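Local atomic coordinates of mRNA interferase (PDB entry 6L2A), a protein that probably acts as the toxin of a type II toxin-antitoxin system, an endonuclease of the MazF family that cleaves RNA. Residues G48-V62 against V78-T92. The protein carries 6 engineered substitutions. Sequence-based numbering, arbitrary orientation.
Sequences GVITVVPVTSNIAKV and VDCKAQAEQIRSIAT
Lys81 reaches across from strand 80-83 to the loop that follows strand 49-56. Its CB faces Ile59 CG2 at 4.2 Å. CG sits between the backbone N and the carbonyl carbon (chi1 61°), which turns the chain toward Thr56, whose CG2 is 3.6 Å from CG. From there the chain runs extended: CD passes Val62 CG2, CE comes to 3.2 Å from Asn58 O, and NZ ends on Lys61 O, nearly end-on to the carbonyl; the modelled 2.5 Å between NZ and Lys61 O is unusually short, and its exact value is doubtful. A water that accepts from Lys61 N, and donates only weakly to Asn58 O, also accepts from NZ, and Gln66 OE1 takes a further bond, so the ammonium is held by three oxygens and ties the loop to the sheet.

Thr56 and Lys81 form an antiparallel hydrogen-bonded pair; Thr56 CG2 also lies against the amide of Gln83, 3.2 Å from its OE1. Pro54 O accepts from Gln83 N, and then the second strand breaks off: residues 84-85 make a 3-10 turn, and Pro54 CG and CD pack on Gln86 O and CB. Pairing resumes with Val52 and Arg88, bonded both ways, and continues through Ile50 with Ile90. Next to the turn, Val53 CG1 wedges in at 3.3 Å from Gln83 O and touches Ala82 CB, while Leu114 of helix 104-117 packs on Val53 and Ile87.

Between the Val52-Arg88 and Ile50-Ile90 pairs, in a non-hydrogen-bonded position, Thr51 OG1 and Ser89 OG are 3.0 Å apart. Thr51 OG1 hydrogen-bonds His117 NE2 of the second subunit, and Ser89 OG bonds Ile87 O and Glu85 O of that subunit. One long strand thus pairs with two short ones interrupted by a turn at the dimer interface, within the curled, SH3-like antiparallel sheet of the PemK/MazF fold.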
loop_
_atom_site.group_PDB
_atom_site.type_symbol
_atom_site.label_atom_id
_atom_site.label_comp_id
_atom_site.label_asym_id
_atom_site.label_seq_id
_atom_site.Cartn_x
_atom_site.Cartn_y
_atom_site.Cartn_z
ATOM N N GLY A 48 12.136 -9.873 -4.286
ATOM C CA GLY A 48 11.594 -8.543 -4.416
ATOM C C GLY A 48 10.254 -8.410 -3.705
ATOM O O GLY A 48 9.671 -9.373 -3.225
ATOM N N VAL A 49 9.794 -7.157 -3.653
ATOM C CA VAL A 49 8.538 -6.813 -2.992
ATOM C C VAL A 49 7.398 -6.844 -3.997
ATOM O O VAL A 49 7.514 -6.334 -5.117
ATOM C CB VAL A 49 8.629 -5.433 -2.313
ATOM C CG1 VAL A 49 9.350 -5.536 -0.983
ATOM C CG2 VAL A 49 9.317 -4.433 -3.225
ATOM N N ILE A 50 6.291 -7.456 -3.588
ATOM C CA ILE A 50 5.007 -7.384 -4.273
ATOM C C ILE A 50 4.054 -6.640 -3.352
ATOM O O ILE A 50 4.175 -6.713 -2.126
ATOM C CB ILE A 50 4.458 -8.789 -4.617
ATOM C CG1 ILE A 50 5.538 -9.624 -5.304
ATOM C CG2 ILE A 50 3.220 -8.701 -5.498
ATOM C CD1 ILE A 50 5.954 -9.085 -6.654
ATOM N N THR A 51 3.112 -5.906 -3.935
ATOM C CA THR A 51 2.109 -5.193 -3.159
ATOM C C THR A 51 0.766 -5.885 -3.341
ATOM O O THR A 51 0.358 -6.165 -4.472
ATOM C CB THR A 51 2.032 -3.725 -3.577
ATOM O OG1 THR A 51 3.304 -3.105 -3.348
ATOM C CG2 THR A 51 0.980 -3.005 -2.765
ATOM N N VAL A 52 0.096 -6.181 -2.225
ATOM C CA VAL A 52 -1.133 -6.961 -2.241
ATOM C C VAL A 52 -2.211 -6.251 -1.434
ATOM O O VAL A 52 -1.933 -5.434 -0.553
ATOM C CB VAL A 52 -0.925 -8.392 -1.695
ATOM C CG1 VAL A 52 0.102 -9.141 -2.535
ATOM C CG2 VAL A 52 -0.508 -8.348 -0.230
ATOM N N VAL A 53 -3.455 -6.592 -1.747
ATOM C CA VAL A 53 -4.629 -6.111 -1.023
ATOM C C VAL A 53 -5.321 -7.310 -0.383
ATOM O O VAL A 53 -5.830 -8.184 -1.100
ATOM C CB VAL A 53 -5.573 -5.341 -1.958
ATOM C CG1 VAL A 53 -6.920 -5.137 -1.305
ATOM C CG2 VAL A 53 -4.956 -4.001 -2.333
ATOM N N PRO A 54 -5.353 -7.402 0.946
ATOM C CA PRO A 54 -5.951 -8.575 1.591
ATOM C C PRO A 54 -7.443 -8.673 1.330
ATOM O O PRO A 54 -8.132 -7.677 1.096
ATOM C CB PRO A 54 -5.666 -8.348 3.082
ATOM C CG PRO A 54 -4.528 -7.386 3.113
ATOM C CD PRO A 54 -4.712 -6.504 1.917
ATOM N N VAL A 55 -7.938 -9.904 1.388
ATOM C CA VAL A 55 -9.319 -10.234 1.071
ATOM C C VAL A 55 -9.930 -10.948 2.269
ATOM O O VAL A 55 -9.271 -11.775 2.908
ATOM C CB VAL A 55 -9.382 -11.102 -0.204
ATOM C CG1 VAL A 55 -10.731 -11.733 -0.362
ATOM C CG2 VAL A 55 -9.054 -10.260 -1.426
ATOM N N THR A 56 -11.182 -10.612 2.588
ATOM C CA THR A 56 -11.887 -11.206 3.717
ATOM C C THR A 56 -13.274 -11.662 3.287
ATOM O O THR A 56 -13.864 -11.118 2.352
ATOM C CB THR A 56 -12.017 -10.224 4.892
ATOM O OG1 THR A 56 -12.811 -10.819 5.927
ATOM C CG2 THR A 56 -12.679 -8.934 4.438
ATOM N N SER A 57 -13.792 -12.667 3.992
ATOM C CA SER A 57 -15.094 -13.247 3.691
ATOM C C SER A 57 -16.241 -12.568 4.428
ATOM O O SER A 57 -17.399 -12.939 4.215
ATOM C CB SER A 57 -15.092 -14.745 4.018
ATOM O OG SER A 57 -14.662 -14.979 5.347
ATOM N N ASN A 58 -15.958 -11.595 5.289
ATOM C CA ASN A 58 -17.005 -10.841 5.971
ATOM C C ASN A 58 -17.405 -9.668 5.085
ATOM O O ASN A 58 -16.654 -8.697 4.954
ATOM C CB ASN A 58 -16.533 -10.355 7.338
ATOM C CG ASN A 58 -17.636 -9.664 8.119
ATOM O OD1 ASN A 58 -18.801 -10.058 8.046
ATOM N ND2 ASN A 58 -17.278 -8.621 8.859
ATOM N N ILE A 59 -18.588 -9.755 4.478
ATOM C CA ILE A 59 -19.043 -8.737 3.537
ATOM C C ILE A 59 -20.260 -8.011 4.095
ATOM O O ILE A 59 -21.101 -7.519 3.333
ATOM C CB ILE A 59 -19.362 -9.354 2.164
ATOM C CG1 ILE A 59 -20.369 -10.496 2.311
ATOM C CG2 ILE A 59 -18.090 -9.851 1.492
ATOM C CD1 ILE A 59 -20.847 -11.061 0.989
ATOM N N ALA A 60 -20.356 -7.931 5.425
ATOM C CA ALA A 60 -21.499 -7.271 6.051
ATOM C C ALA A 60 -21.619 -5.823 5.588
ATOM O O ALA A 60 -22.702 -5.369 5.200
ATOM C CB ALA A 60 -21.377 -7.342 7.574
ATOM N N LYS A 61 -20.514 -5.083 5.623
ATOM C CA LYS A 61 -20.466 -3.712 5.132
ATOM C C LYS A 61 -19.305 -3.600 4.158
ATOM O O LYS A 61 -18.163 -3.901 4.518
ATOM C CB LYS A 61 -20.301 -2.712 6.281
ATOM C CG LYS A 61 -21.421 -2.738 7.309
ATOM C CD LYS A 61 -21.061 -1.893 8.522
ATOM C CE LYS A 61 -22.134 -1.969 9.595
ATOM N NZ LYS A 61 -21.803 -1.107 10.764
ATOM N N VAL A 62 -19.595 -3.184 2.930
ATOM C CA VAL A 62 -18.578 -2.996 1.901
ATOM C C VAL A 62 -18.411 -1.494 1.712
ATOM O O VAL A 62 -19.255 -0.833 1.096
ATOM C CB VAL A 62 -18.946 -3.692 0.587
ATOM C CG1 VAL A 62 -17.916 -3.370 -0.487
ATOM C CG2 VAL A 62 -19.050 -5.198 0.797
ATOM N N VAL A 78 -16.551 -18.310 -1.388
ATOM C CA VAL A 78 -17.581 -17.398 -0.907
ATOM C C VAL A 78 -17.326 -16.025 -1.502
ATOM O O VAL A 78 -16.199 -15.702 -1.889
ATOM C CB VAL A 78 -17.603 -17.303 0.635
ATOM C CG1 VAL A 78 -18.294 -18.497 1.225
ATOM C CG2 VAL A 78 -16.184 -17.187 1.171
ATOM N N ASP A 79 -18.378 -15.210 -1.572
ATOM C CA ASP A 79 -18.178 -13.804 -1.888
ATOM C C ASP A 79 -17.275 -13.180 -0.836
ATOM O O ASP A 79 -17.403 -13.453 0.361
ATOM C CB ASP A 79 -19.511 -13.057 -1.954
ATOM C CG ASP A 79 -20.329 -13.429 -3.174
ATOM O OD1 ASP A 79 -19.781 -14.103 -4.070
ATOM O OD2 ASP A 79 -21.517 -13.047 -3.238
ATOM N N CYS A 80 -16.339 -12.359 -1.292
ATOM C CA CYS A 80 -15.359 -11.749 -0.413
ATOM C C CYS A 80 -15.214 -10.289 -0.801
ATOM O O CYS A 80 -15.756 -9.838 -1.813
ATOM C CB CYS A 80 -14.015 -12.475 -0.497
ATOM S SG CYS A 80 -13.982 -14.146 0.191
ATOM N N LYS A 81 -14.479 -9.539 0.008
ATOM C CA LYS A 81 -14.187 -8.157 -0.333
ATOM C C LYS A 81 -12.694 -7.904 -0.197
ATOM O O LYS A 81 -12.061 -8.338 0.769
ATOM C CB LYS A 81 -14.988 -7.166 0.533
ATOM C CG LYS A 81 -14.724 -7.228 2.021
ATOM C CD LYS A 81 -15.476 -6.113 2.736
ATOM C CE LYS A 81 -15.077 -6.020 4.198
ATOM N NZ LYS A 81 -15.940 -5.064 4.945
ATOM N N ALA A 82 -12.134 -7.234 -1.200
ATOM C CA ALA A 82 -10.765 -6.753 -1.123
ATOM C C ALA A 82 -10.742 -5.484 -0.283
ATOM O O ALA A 82 -11.577 -4.596 -0.470
ATOM C CB ALA A 82 -10.209 -6.479 -2.520
ATOM N N GLN A 83 -9.798 -5.407 0.646
ATOM C CA GLN A 83 -9.707 -4.299 1.594
ATOM C C GLN A 83 -8.500 -3.446 1.215
ATOM O O GLN A 83 -7.380 -3.700 1.662
ATOM C CB GLN A 83 -9.589 -4.821 3.021
ATOM C CG GLN A 83 -10.694 -5.773 3.436
ATOM C CD GLN A 83 -10.521 -6.262 4.860
ATOM O OE1 GLN A 83 -9.987 -7.345 5.097
ATOM N NE2 GLN A 83 -10.968 -5.460 5.819
ATOM N N ALA A 84 -8.734 -2.423 0.387
ATOM C CA ALA A 84 -7.642 -1.562 -0.050
ATOM C C ALA A 84 -7.014 -0.790 1.100
ATOM O O ALA A 84 -5.844 -0.403 1.002
ATOM C CB ALA A 84 -8.125 -0.587 -1.125
ATOM N N GLU A 85 -7.756 -0.557 2.186
ATOM C CA GLU A 85 -7.180 0.114 3.345
ATOM C C GLU A 85 -6.192 -0.768 4.099
ATOM O O GLU A 85 -5.493 -0.267 4.985
ATOM C CB GLU A 85 -8.290 0.591 4.290
ATOM C CG GLU A 85 -8.850 -0.465 5.248
ATOM C CD GLU A 85 -9.843 -1.422 4.600
ATOM O OE1 GLU A 85 -9.979 -1.418 3.359
ATOM O OE2 GLU A 85 -10.499 -2.180 5.345
ATOM N N GLN A 86 -6.113 -2.059 3.767
ATOM C CA GLN A 86 -5.181 -2.983 4.398
ATOM C C GLN A 86 -4.012 -3.330 3.484
ATOM O O GLN A 86 -3.362 -4.360 3.682
ATOM C CB GLN A 86 -5.911 -4.255 4.831
ATOM C CG GLN A 86 -7.116 -4.005 5.723
ATOM C CD GLN A 86 -6.882 -4.449 7.150
ATOM O OE1 GLN A 86 -6.089 -3.849 7.878
ATOM N NE2 GLN A 86 -7.571 -5.508 7.561
ATOM N N ILE A 87 -3.734 -2.480 2.491
ATOM C CA ILE A 87 -2.701 -2.761 1.499
ATOM C C ILE A 87 -1.347 -2.955 2.174
ATOM O O ILE A 87 -0.990 -2.237 3.117
ATOM C CB ILE A 87 -2.674 -1.618 0.468
ATOM C CG1 ILE A 87 -1.578 -1.821 -0.577
ATOM C CG2 ILE A 87 -2.514 -0.268 1.162
ATOM C CD1 ILE A 87 -1.597 -0.760 -1.662
ATOM N N ARG A 88 -0.598 -3.958 1.710
ATOM C CA ARG A 88 0.723 -4.259 2.247
ATOM C C ARG A 88 1.665 -4.638 1.116
ATOM O O ARG A 88 1.245 -5.115 0.059
ATOM C CB ARG A 88 0.718 -5.422 3.252
ATOM C CG ARG A 88 -0.565 -5.657 4.011
ATOM C CD ARG A 88 -0.566 -4.927 5.340
ATOM N NE ARG A 88 -1.519 -5.524 6.270
ATOM C CZ ARG A 88 -1.252 -6.587 7.023
ATOM N NH1 ARG A 88 -2.174 -7.069 7.844
ATOM N NH2 ARG A 88 -0.061 -7.168 6.955
ATOM N N SER A 89 2.955 -4.446 1.369
ATOM C CA SER A 89 4.014 -4.959 0.513
ATOM C C SER A 89 4.674 -6.141 1.206
ATOM O O SER A 89 5.000 -6.066 2.395
ATOM C CB SER A 89 5.049 -3.879 0.193
ATOM O OG SER A 89 4.477 -2.865 -0.615
ATOM N N ILE A 90 4.854 -7.232 0.465
ATOM C CA ILE A 90 5.408 -8.461 1.008
ATOM C C ILE A 90 6.543 -8.925 0.110
ATOM O O ILE A 90 6.642 -8.541 -1.057
ATOM C CB ILE A 90 4.344 -9.572 1.139
ATOM C CG1 ILE A 90 3.717 -9.861 -0.226
ATOM C CG2 ILE A 90 3.274 -9.172 2.142
ATOM C CD1 ILE A 90 2.783 -11.061 -0.231
ATOM N N ALA A 91 7.408 -9.759 0.676
ATOM C CA ALA A 91 8.420 -10.430 -0.121
ATOM C C ALA A 91 7.770 -11.496 -0.994
ATOM O O ALA A 91 6.749 -12.086 -0.633
ATOM C CB ALA A 91 9.480 -11.061 0.780
ATOM N N THR A 92 8.371 -11.740 -2.162
ATOM C CA THR A 92 7.896 -12.840 -2.999
ATOM C C THR A 92 7.979 -14.165 -2.259
ATOM O O THR A 92 7.191 -15.078 -2.529
ATOM C CB THR A 92 8.696 -12.914 -4.300
ATOM O OG1 THR A 92 10.083 -13.123 -4.002
ATOM C CG2 THR A 92 8.539 -11.634 -5.100
HETATM O O HOH W 1 11.626 -12.193 -2.115
HETATM O O HOH W 2 -19.173 -14.153 2.356
HETATM O O HOH W 3 -18.116 -6.394 6.622
#